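Local coordinates for uncharacterized conserved protein (Methanococcus maripaludis S2, PDB 3C2Q), which catalyses the conversion of L-ornithine to L-proline with release of ammonia, using NAD(+) as cofactor, at residues Ala114-Ile119 against Gly328-Leu333; His124-Glu129 against Lys274-Met279; Lys157-Gly162 against Asn237-Val242; Ser281-Ser286 against Val309-Asp314. All coordinates share one frame; numbering follows the deposited sequence.

Interaction 1 (Ala114-Ile119 against Gly328-Leu333); sequences AIIKRI and GVFLVL
Ile-116 and Ile-119 pack against Phe-330 and Leu-333 in a buried, wholly apolar helix-helix contact of the Rossmann fold, where helices 112-133 and 327-342 lie on the same face of the parallel sheet. The axes of the two short segments cross at -53°. They come no closer than 10.8 Å, a separation at which side chains rather than backbones fill the space between them. Ile-116 points toward the other helix. Its CG1 lies 3.8 Å from Phe-330 CE1, the two side chains running antiparallel alongside one another, and CD1 runs on to Leu-333 CB at 4.0 Å. The ring reaches this partner because CG of Phe-330 is anti to the backbone N (chi1 172°), which swings it from the flank of its helix toward the other one. With an alanine in place of Ile-116, CG1 and CD1 vanish, which is likely to open a gap between Phe-330 and Leu-333. On the sheet, Val-302 of strand 298-303 touches the ring, and Ile-119 rests on Val-300 and Val-323. Phe-330 also follows closely on Asp-326 and Val-327, which probably bind NAD(+), while Val-329 meets Val-329 of a second subunit. Ile-119 completes the cluster from the ring's edge: its side chain stands at about a right angle to that of Phe-330, and CD1 lies near the ring plane, 4.0 Å from CZ.

Interaction 2 (His124-Glu129 against Lys274-Met279); sequences HEIREE and KKMVIM
Ile-126 points from its helix at the start of strand 276-280 and meets two residues there with two different branches. The longer branch goes to Met-276, a selenomethionine: CD1 sits 3.7 Å from Met-276 CB, and the two side chains stand at about a right angle. Met-276 holds CG anti to its backbone N (chi1 179°) and stays extended as far as SE. The chain therefore passes by the end of the isoleucine instead of stopping against it, and SE is still only 4.0 Å from Ile-126 CD1 before the terminal methyl leads off. The shorter branch, CG2, turns to the residue before the strand and lies 4.1 Å from Lys-275 CB. Here the lysine gives its aliphatic root to the contact; bends further along its chain take the amino group elsewhere. Lys-275 NZ stays 6.2 Å from Glu-129 OE1, too far for a salt bridge, although the opposite charges may attract weakly. The carboxylate of Glu-129 is engaged instead by Lys-132, on its own helix. No hydrogen bond joins the two segments, so the join is hydrophobic on the Met-276 side and thins toward solvent at Lys-275. Ile-126 also touches Ile-138, so it reaches strands 138-142 and 276-280 of the parallel sheet, while Met-276 links helix 112-133, through Met-123, with the neighbouring strand 298-303, through Val-300.

Interaction 3 (Lys157-Gly162 against Asn237-Val242); sequences KMVELG and NNIPYV
Glu-160 and Asn-237 are the residues whose CA atoms come nearest, 6.9 Å apart, at a place where two helices end side by side. Each ends in a Schellman motif. Gly-162 leaves helix 152-160 with a positive phi of 87°, its N bonded back to Val-159 O at 3.0 Å; a CB at these backbone angles would press on the preceding carbonyl O, a clash that glycine escapes by having none. Asn-238, phi 53°, turns the chain likewise after helix 230-237, and Ile-239 and Pro-240 then lead into strand 241-244. The apolar side-chain contact lies just behind these turns. Val-159 CG1 is 3.5 Å from Ile-239 CD1, closer than carbon atoms usually pack, and chi2 of Ile-239 (105°) is away from a staggered value, so the pair looks tight and somewhat strained. Asn-237 contributes a looser, partly exposed contact: its ND2 lies 3.9 Å from Glu-160 CA, yet it makes no hydrogen bond across, since it donates to Gln-233 O one helical turn back. Glu-160 likewise looks to its own helix, where its OE1 takes a 3.0 Å salt bridge from Lys-157 NZ, which approaches from above the carboxylate plane. Val-159 also packs on Ile-167 of strand 166-170, beside the end of the second segment. Here helices 152-160 and 230-237 turn into the adjacent parallel strands 166-170 and 241-244, the alternation of helix and strand that defines a Rossmann fold, at the outer side of its sheet.

Interaction 4 (Ser281-Ser286 against Val309-Asp314); sequences STLLHS and VTKLMD
Leu-283 carries its CG anti to the backbone N (chi1 178°), which sends both methyls out from the helix start toward Lys-311. That lysine sets CG anti to its carbonyl carbon and then runs extended, so its methylene chain passes the leucine at about a right angle. Leu-283 CD1 and CD2 each lie 3.9 Å from Lys-311 CD, like the two prongs of a fork against a rod. If an alanine stood in place of Leu-283, both prongs would be missing and the Lys-311 chain would probably lose this apolar support and be freer to swing. The second meeting is deeper. Leu-312 CD1 comes 3.4 Å from Ser-286 O, a methyl against a carbonyl, with Cys-301 of the sheet touching both residues. Within 281-286, Thr-282 is the N-cap of helix 283-292, and its OG1 accepts from His-285 N at 3.1 Å with an N-H...O angle of 157°. Its backbone O is gripped twice by Ser-286, through N and through OG, the latter at 2.7 Å. Ser-281 OG hydrogen-bonds Asp-303 OD1. Thr-282, Leu-284 and His-285 probably bind NAD(+), as in relatives. Lys-311 also packs on Glu-109 of a third subunit. The two segments thus meet through methyl and methylene groups and one methyl-to-carbonyl contact, and none of the hydrogen bonds at this probable cofactor-binding turn crosses to 309-314.

All four contacts belong to the Rossmann-fold domain, built on one six-stranded parallel sheet. Interactions 1 and 2 share helix 112-133, with centres 15 Å apart. Along the chain, interaction 1 spans the other three; interaction 3 falls within the span of interaction 2, and interaction 4 comes after it. Interactions 2 and 3, 13 Å apart, are joined by a probable hydrogen bond from Arg-127 NH1 to Leu-161 O. Interactions 1 and 3 touch through Leu-331 and Met-158, and strand 276-280 leads directly from interaction 2 into interaction 4. Together they tie helices to the sheet, with interactions 1 and 4 toward the probable NAD(+) site and 2 and 3 away from it.

Interaction 1 (Ala114-Ile119 against Gly328-Leu333)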
# COMPACT_ATOMS: atom_id res chain seq x y z
N ALA B 114 -14.81 -10.28 -13.89
CA ALA B 114 -15.61 -11.33 -13.26
C ALA B 114 -16.38 -10.82 -12.04
O ALA B 114 -17.58 -11.05 -11.89
CB ALA B 114 -14.72 -12.51 -12.83
N ILE B 115 -15.68 -10.13 -11.14
CA ILE B 115 -16.34 -9.67 -9.92
C ILE B 115 -17.31 -8.51 -10.18
O ILE B 115 -18.39 -8.40 -9.55
CB ILE B 115 -15.34 -9.41 -8.76
CG1 ILE B 115 -16.07 -9.58 -7.41
CG2 ILE B 115 -14.79 -8.01 -8.81
CD1 ILE B 115 -16.59 -11.00 -7.11
N ILE B 116 -16.96 -7.66 -11.15
CA ILE B 116 -17.89 -6.58 -11.56
C ILE B 116 -19.20 -7.18 -12.11
O ILE B 116 -20.29 -6.72 -11.79
CB ILE B 116 -17.23 -5.63 -12.58
CG1 ILE B 116 -16.13 -4.79 -11.88
CG2 ILE B 116 -18.26 -4.67 -13.20
CD1 ILE B 116 -15.21 -4.09 -12.84
N LYS B 117 -19.07 -8.19 -12.96
CA LYS B 117 -20.25 -8.89 -13.51
C LYS B 117 -21.13 -9.47 -12.40
O LYS B 117 -22.36 -9.23 -12.38
CB LYS B 117 -19.77 -9.98 -14.49
CG LYS B 117 -20.89 -10.83 -15.09
CD LYS B 117 -20.37 -11.71 -16.22
CE LYS B 117 -21.49 -12.73 -16.59
NZ LYS B 117 -21.48 -13.05 -18.04
N ARG B 118 -20.50 -10.19 -11.47
CA ARG B 118 -21.19 -10.77 -10.32
C ARG B 118 -21.89 -9.76 -9.41
O ARG B 118 -23.03 -10.00 -8.97
CB ARG B 118 -20.22 -11.56 -9.47
CG ARG B 118 -20.32 -13.05 -9.65
CD ARG B 118 -19.15 -13.67 -10.37
NE ARG B 118 -18.05 -14.14 -9.51
CZ ARG B 118 -18.08 -14.36 -8.20
NH1 ARG B 118 -19.18 -14.18 -7.50
NH2 ARG B 118 -16.98 -14.78 -7.57
N ILE B 119 -21.20 -8.66 -9.09
CA ILE B 119 -21.80 -7.56 -8.29
C ILE B 119 -22.99 -6.94 -9.01
O ILE B 119 -24.03 -6.67 -8.39
CB ILE B 119 -20.76 -6.45 -7.91
CG1 ILE B 119 -19.72 -7.00 -6.90
CG2 ILE B 119 -21.44 -5.18 -7.39
CD1 ILE B 119 -18.42 -6.19 -6.90
N GLY B 328 -12.93 4.80 -9.30
CA GLY B 328 -13.46 5.59 -10.40
C GLY B 328 -13.66 4.76 -11.67
O GLY B 328 -14.70 4.86 -12.30
N VAL B 329 -12.70 3.91 -12.00
CA VAL B 329 -12.84 2.99 -13.14
C VAL B 329 -13.87 1.90 -12.84
O VAL B 329 -14.72 1.60 -13.67
CB VAL B 329 -11.49 2.38 -13.56
CG1 VAL B 329 -11.65 1.60 -14.89
CG2 VAL B 329 -10.43 3.51 -13.72
N PHE B 330 -13.77 1.31 -11.65
CA PHE B 330 -14.76 0.36 -11.19
C PHE B 330 -16.20 0.85 -11.36
O PHE B 330 -17.04 0.12 -11.91
CB PHE B 330 -14.47 0.00 -9.71
CG PHE B 330 -15.54 -0.85 -9.07
CD1 PHE B 330 -15.52 -2.24 -9.17
CD2 PHE B 330 -16.57 -0.26 -8.36
CE1 PHE B 330 -16.52 -3.03 -8.57
CE2 PHE B 330 -17.60 -1.05 -7.76
CZ PHE B 330 -17.56 -2.42 -7.87
N LEU B 331 -16.51 2.07 -10.89
CA LEU B 331 -17.88 2.61 -11.00
C LEU B 331 -18.31 2.78 -12.45
O LEU B 331 -19.47 2.51 -12.78
CB LEU B 331 -18.07 3.93 -10.21
CG LEU B 331 -18.06 3.75 -8.68
CD1 LEU B 331 -17.95 5.10 -7.98
CD2 LEU B 331 -19.30 2.98 -8.18
N VAL B 332 -17.40 3.19 -13.31
CA VAL B 332 -17.71 3.40 -14.77
C VAL B 332 -18.05 2.06 -15.42
O VAL B 332 -19.09 1.92 -16.12
CB VAL B 332 -16.56 4.16 -15.49
CG1 VAL B 332 -16.79 4.21 -17.02
CG2 VAL B 332 -16.46 5.62 -14.94
N LEU B 333 -17.22 1.06 -15.15
CA LEU B 333 -17.47 -0.29 -15.66
C LEU B 333 -18.72 -0.96 -15.06
O LEU B 333 -19.47 -1.64 -15.79
CB LEU B 333 -16.23 -1.18 -15.42
CG LEU B 333 -14.99 -0.81 -16.22
CD1 LEU B 333 -13.79 -1.70 -15.81
CD2 LEU B 333 -15.28 -0.91 -17.76

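Interaction 2 (His124-Glu129 against Lys274-Met279)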
# COMPACT_ATOMS: atom_id res chain seq x y z
N HIS B 124 -28.81 -6.02 -9.56
CA HIS B 124 -30.00 -6.08 -10.42
C HIS B 124 -31.09 -6.92 -9.74
O HIS B 124 -32.24 -6.49 -9.66
CB HIS B 124 -29.64 -6.63 -11.79
CG HIS B 124 -30.78 -6.60 -12.76
ND1 HIS B 124 -31.03 -5.52 -13.58
CD2 HIS B 124 -31.73 -7.52 -13.03
CE1 HIS B 124 -32.09 -5.78 -14.32
NE2 HIS B 124 -32.53 -6.99 -14.01
N GLU B 125 -30.72 -8.08 -9.23
CA GLU B 125 -31.64 -8.94 -8.50
C GLU B 125 -32.22 -8.23 -7.28
O GLU B 125 -33.43 -8.28 -7.03
CB GLU B 125 -30.93 -10.21 -8.04
CG GLU B 125 -30.56 -11.15 -9.16
CD GLU B 125 -29.69 -12.31 -8.68
OE1 GLU B 125 -29.04 -12.22 -7.61
OE2 GLU B 125 -29.63 -13.34 -9.40
N ILE B 126 -31.35 -7.57 -6.51
CA ILE B 126 -31.78 -6.86 -5.32
C ILE B 126 -32.71 -5.68 -5.65
O ILE B 126 -33.72 -5.47 -4.95
CB ILE B 126 -30.55 -6.43 -4.42
CG1 ILE B 126 -29.95 -7.66 -3.72
CG2 ILE B 126 -30.94 -5.33 -3.42
CD1 ILE B 126 -28.49 -7.47 -3.21
N ARG B 127 -32.42 -4.92 -6.70
CA ARG B 127 -33.30 -3.82 -7.09
C ARG B 127 -34.70 -4.34 -7.48
O ARG B 127 -35.69 -3.71 -7.12
CB ARG B 127 -32.75 -3.00 -8.24
CG ARG B 127 -33.56 -1.73 -8.44
CD ARG B 127 -33.29 -1.02 -9.74
NE ARG B 127 -33.25 -1.92 -10.89
CZ ARG B 127 -33.12 -1.52 -12.15
NH1 ARG B 127 -33.06 -0.24 -12.43
NH2 ARG B 127 -33.07 -2.41 -13.15
N GLU B 128 -34.74 -5.44 -8.24
CA GLU B 128 -35.98 -6.12 -8.63
C GLU B 128 -36.83 -6.47 -7.42
O GLU B 128 -38.00 -6.10 -7.38
CB GLU B 128 -35.69 -7.39 -9.43
CG GLU B 128 -35.20 -7.16 -10.86
CD GLU B 128 -36.23 -6.46 -11.76
OE1 GLU B 128 -37.45 -6.64 -11.53
OE2 GLU B 128 -35.81 -5.73 -12.69
N GLU B 129 -36.25 -7.15 -6.45
CA GLU B 129 -36.93 -7.45 -5.19
C GLU B 129 -37.38 -6.23 -4.37
O GLU B 129 -38.48 -6.22 -3.81
CB GLU B 129 -36.11 -8.40 -4.32
CG GLU B 129 -36.03 -9.82 -4.89
CD GLU B 129 -37.42 -10.43 -5.20
OE1 GLU B 129 -38.20 -10.66 -4.23
OE2 GLU B 129 -37.72 -10.68 -6.41
N LYS B 274 -31.05 -3.19 5.08
CA LYS B 274 -30.65 -3.32 3.68
C LYS B 274 -30.28 -4.77 3.33
O LYS B 274 -29.89 -5.56 4.21
CB LYS B 274 -29.45 -2.38 3.41
CG LYS B 274 -29.76 -0.91 3.66
CD LYS B 274 -30.80 -0.41 2.62
CE LYS B 274 -31.23 1.05 2.90
NZ LYS B 274 -32.25 1.11 3.99
N LYS B 275 -30.40 -5.13 2.07
CA LYS B 275 -29.91 -6.43 1.59
C LYS B 275 -28.41 -6.43 1.22
O LYS B 275 -27.76 -7.47 1.25
CB LYS B 275 -30.71 -6.88 0.36
CG LYS B 275 -32.16 -7.24 0.68
CD LYS B 275 -32.26 -8.56 1.41
CE LYS B 275 -32.56 -9.69 0.43
NZ LYS B 275 -34.05 -9.97 0.30
N MSE B 276 -27.88 -5.27 0.87
CA MSE B 276 -26.48 -5.14 0.46
C MSE B 276 -25.94 -3.76 0.80
O MSE B 276 -26.65 -2.75 0.69
CB MSE B 276 -26.33 -5.37 -1.05
CG MSE B 276 -24.88 -5.23 -1.60
SE MSE B 276 -24.92 -5.64 -3.55
CE MSE B 276 -23.36 -6.78 -3.75
N VAL B 277 -24.66 -3.71 1.20
CA VAL B 277 -24.01 -2.44 1.46
C VAL B 277 -22.72 -2.43 0.64
O VAL B 277 -21.95 -3.39 0.70
CB VAL B 277 -23.67 -2.23 2.92
CG1 VAL B 277 -22.83 -0.91 3.09
CG2 VAL B 277 -24.97 -2.17 3.77
N ILE B 278 -22.55 -1.43 -0.20
CA ILE B 278 -21.34 -1.30 -1.01
C ILE B 278 -20.55 -0.09 -0.49
O ILE B 278 -21.06 1.03 -0.48
CB ILE B 278 -21.62 -1.11 -2.50
CG1 ILE B 278 -22.45 -2.27 -3.04
CG2 ILE B 278 -20.27 -0.99 -3.27
CD1 ILE B 278 -22.88 -2.16 -4.50
N MSE B 279 -19.31 -0.34 -0.06
CA MSE B 279 -18.49 0.69 0.55
C MSE B 279 -17.46 1.10 -0.48
O MSE B 279 -16.77 0.22 -1.02
CB MSE B 279 -17.76 0.13 1.78
CG MSE B 279 -18.72 -0.32 2.87
SE MSE B 279 -17.81 -1.70 3.95
CE MSE B 279 -19.28 -1.81 5.28

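Interaction 3 (Lys157-Gly162 against Asn237-Val242)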
# COMPACT_ATOMS: atom_id res chain seq x y z
N LYS B 157 -25.93 8.24 -11.69
CA LYS B 157 -26.78 7.43 -12.56
C LYS B 157 -27.41 6.19 -11.89
O LYS B 157 -28.60 5.88 -12.13
CB LYS B 157 -26.01 7.07 -13.84
CG LYS B 157 -26.85 6.32 -14.89
CD LYS B 157 -28.03 7.13 -15.38
CE LYS B 157 -27.57 8.27 -16.25
NZ LYS B 157 -28.74 8.86 -17.00
N MSE B 158 -26.65 5.49 -11.05
CA MSE B 158 -27.21 4.36 -10.30
C MSE B 158 -28.33 4.82 -9.37
O MSE B 158 -29.33 4.12 -9.24
CB MSE B 158 -26.12 3.61 -9.50
CG MSE B 158 -25.08 2.97 -10.40
SE MSE B 158 -23.52 2.36 -9.32
CE MSE B 158 -22.25 2.18 -10.81
N VAL B 159 -28.15 5.97 -8.73
CA VAL B 159 -29.22 6.58 -7.92
C VAL B 159 -30.45 6.89 -8.80
O VAL B 159 -31.57 6.47 -8.48
CB VAL B 159 -28.75 7.88 -7.22
CG1 VAL B 159 -29.86 8.47 -6.38
CG2 VAL B 159 -27.51 7.59 -6.28
N GLU B 160 -30.20 7.57 -9.93
CA GLU B 160 -31.24 7.91 -10.90
C GLU B 160 -32.02 6.66 -11.35
O GLU B 160 -33.26 6.68 -11.41
CB GLU B 160 -30.60 8.66 -12.09
CG GLU B 160 -31.59 9.10 -13.17
CD GLU B 160 -30.94 9.86 -14.31
OE1 GLU B 160 -29.67 10.03 -14.36
OE2 GLU B 160 -31.73 10.33 -15.17
N LEU B 161 -31.30 5.56 -11.59
CA LEU B 161 -31.91 4.33 -12.09
C LEU B 161 -32.58 3.45 -11.02
O LEU B 161 -33.08 2.37 -11.34
CB LEU B 161 -30.90 3.48 -12.89
CG LEU B 161 -30.36 4.00 -14.24
CD1 LEU B 161 -29.18 3.16 -14.70
CD2 LEU B 161 -31.45 4.00 -15.32
N GLY B 162 -32.56 3.90 -9.77
CA GLY B 162 -33.27 3.23 -8.70
C GLY B 162 -32.52 2.12 -7.99
O GLY B 162 -33.13 1.39 -7.19
N ASN B 237 -35.11 11.71 -6.26
CA ASN B 237 -35.64 10.37 -6.18
C ASN B 237 -36.01 9.98 -4.77
O ASN B 237 -36.34 8.84 -4.51
CB ASN B 237 -34.65 9.37 -6.82
CG ASN B 237 -34.54 9.56 -8.30
OD1 ASN B 237 -35.44 9.14 -9.04
ND2 ASN B 237 -33.48 10.21 -8.76
N ASN B 238 -35.98 10.97 -3.87
CA ASN B 238 -36.29 10.77 -2.45
C ASN B 238 -35.45 9.65 -1.83
O ASN B 238 -35.99 8.79 -1.11
CB ASN B 238 -37.80 10.54 -2.23
CG ASN B 238 -38.66 11.58 -2.96
OD1 ASN B 238 -39.51 11.22 -3.78
ND2 ASN B 238 -38.43 12.86 -2.67
N ILE B 239 -34.14 9.65 -2.12
CA ILE B 239 -33.22 8.70 -1.50
C ILE B 239 -32.61 9.36 -0.29
O ILE B 239 -32.02 10.41 -0.41
CB ILE B 239 -32.11 8.24 -2.49
CG1 ILE B 239 -32.72 7.30 -3.51
CG2 ILE B 239 -31.00 7.43 -1.75
CD1 ILE B 239 -32.91 7.90 -4.81
N PRO B 240 -32.79 8.76 0.89
CA PRO B 240 -32.26 9.36 2.11
C PRO B 240 -30.73 9.27 2.14
O PRO B 240 -30.15 8.33 1.60
CB PRO B 240 -32.84 8.47 3.21
CG PRO B 240 -33.04 7.18 2.58
CD PRO B 240 -33.48 7.49 1.16
N TYR B 241 -30.11 10.26 2.75
CA TYR B 241 -28.67 10.22 2.96
C TYR B 241 -28.37 10.65 4.37
O TYR B 241 -29.19 11.33 5.03
CB TYR B 241 -27.91 11.07 1.93
CG TYR B 241 -28.41 12.49 1.78
CD1 TYR B 241 -27.97 13.50 2.62
CD2 TYR B 241 -29.32 12.83 0.76
CE1 TYR B 241 -28.43 14.80 2.50
CE2 TYR B 241 -29.77 14.14 0.61
CZ TYR B 241 -29.33 15.11 1.49
OH TYR B 241 -29.77 16.40 1.37
N VAL B 242 -27.20 10.26 4.86
CA VAL B 242 -26.76 10.68 6.16
C VAL B 242 -25.35 11.21 5.94
O VAL B 242 -24.49 10.45 5.49
CB VAL B 242 -26.75 9.48 7.16
CG1 VAL B 242 -26.23 9.91 8.52
CG2 VAL B 242 -28.13 8.82 7.28

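Interaction 4 (Ser281-Ser286 against Val309-Asp314)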
# COMPACT_ATOMS: atom_id res chain seq x y z
N SER B 281 -14.23 3.46 -1.34
CA SER B 281 -13.11 4.38 -1.06
C SER B 281 -13.28 5.25 0.20
O SER B 281 -13.18 6.49 0.15
CB SER B 281 -12.89 5.29 -2.28
OG SER B 281 -11.57 5.79 -2.22
N THR B 282 -13.49 4.61 1.35
CA THR B 282 -13.58 5.35 2.59
C THR B 282 -13.28 4.41 3.74
O THR B 282 -14.04 3.50 4.01
CB THR B 282 -14.95 6.07 2.81
OG1 THR B 282 -14.97 6.58 4.15
CG2 THR B 282 -16.16 5.17 2.55
N LEU B 283 -12.13 4.60 4.36
CA LEU B 283 -11.76 3.82 5.53
C LEU B 283 -12.70 4.12 6.69
O LEU B 283 -13.25 3.20 7.28
CB LEU B 283 -10.33 4.16 5.93
CG LEU B 283 -9.82 3.43 7.20
CD1 LEU B 283 -10.03 1.95 7.10
CD2 LEU B 283 -8.32 3.76 7.31
N LEU B 284 -12.88 5.41 6.99
CA LEU B 284 -13.67 5.85 8.12
C LEU B 284 -15.09 5.29 8.08
O LEU B 284 -15.56 4.66 9.05
CB LEU B 284 -13.75 7.40 8.15
CG LEU B 284 -14.73 8.01 9.21
CD1 LEU B 284 -14.30 7.63 10.59
CD2 LEU B 284 -14.90 9.55 9.06
N HIS B 285 -15.77 5.51 6.96
CA HIS B 285 -17.14 5.06 6.83
C HIS B 285 -17.31 3.57 6.61
O HIS B 285 -18.34 3.02 7.03
CB HIS B 285 -17.90 5.83 5.73
CG HIS B 285 -18.38 7.17 6.15
ND1 HIS B 285 -17.56 8.27 6.22
CD2 HIS B 285 -19.61 7.60 6.51
CE1 HIS B 285 -18.25 9.32 6.63
NE2 HIS B 285 -19.50 8.94 6.80
N SER B 286 -16.34 2.91 5.98
CA SER B 286 -16.41 1.44 5.84
C SER B 286 -16.45 0.78 7.23
O SER B 286 -17.32 -0.04 7.54
CB SER B 286 -15.21 0.89 5.05
OG SER B 286 -15.33 1.21 3.67
N VAL B 309 -9.30 -2.62 3.29
CA VAL B 309 -10.19 -3.75 3.38
C VAL B 309 -9.73 -4.63 4.54
O VAL B 309 -10.55 -5.15 5.30
CB VAL B 309 -10.16 -4.60 2.10
CG1 VAL B 309 -11.23 -5.68 2.18
CG2 VAL B 309 -10.39 -3.71 0.85
N THR B 310 -8.42 -4.80 4.69
CA THR B 310 -7.92 -5.63 5.80
C THR B 310 -8.29 -5.02 7.18
O THR B 310 -8.60 -5.76 8.13
CB THR B 310 -6.39 -5.82 5.68
OG1 THR B 310 -6.12 -6.61 4.50
CG2 THR B 310 -5.88 -6.60 6.87
N LYS B 311 -8.19 -3.69 7.30
CA LYS B 311 -8.57 -3.00 8.56
C LYS B 311 -10.03 -3.28 8.89
O LYS B 311 -10.40 -3.53 10.08
CB LYS B 311 -8.35 -1.50 8.43
CG LYS B 311 -6.88 -1.12 8.64
CD LYS B 311 -6.64 0.33 8.25
CE LYS B 311 -5.18 0.71 8.50
NZ LYS B 311 -4.84 1.86 7.63
N LEU B 312 -10.86 -3.23 7.86
CA LEU B 312 -12.27 -3.50 8.04
C LEU B 312 -12.52 -4.91 8.57
O LEU B 312 -13.27 -5.10 9.53
CB LEU B 312 -13.04 -3.28 6.73
CG LEU B 312 -14.49 -3.77 6.67
CD1 LEU B 312 -15.34 -2.76 7.46
CD2 LEU B 312 -14.93 -3.79 5.21
N MSE B 313 -11.91 -5.89 7.93
CA MSE B 313 -12.09 -7.29 8.34
C MSE B 313 -11.45 -7.58 9.70
O MSE B 313 -12.04 -8.32 10.50
CB MSE B 313 -11.57 -8.24 7.27
CG MSE B 313 -12.31 -8.02 5.94
SE MSE B 313 -11.58 -9.25 4.62
CE MSE B 313 -12.57 -10.90 5.13
N ASP B 314 -10.31 -6.96 9.97
CA ASP B 314 -9.67 -7.04 11.29
C ASP B 314 -10.52 -6.49 12.45
O ASP B 314 -10.32 -6.88 13.61
CB ASP B 314 -8.29 -6.37 11.29
CG ASP B 314 -7.18 -7.34 10.91
OD1 ASP B 314 -7.40 -8.57 10.91
OD2 ASP B 314 -6.06 -6.87 10.65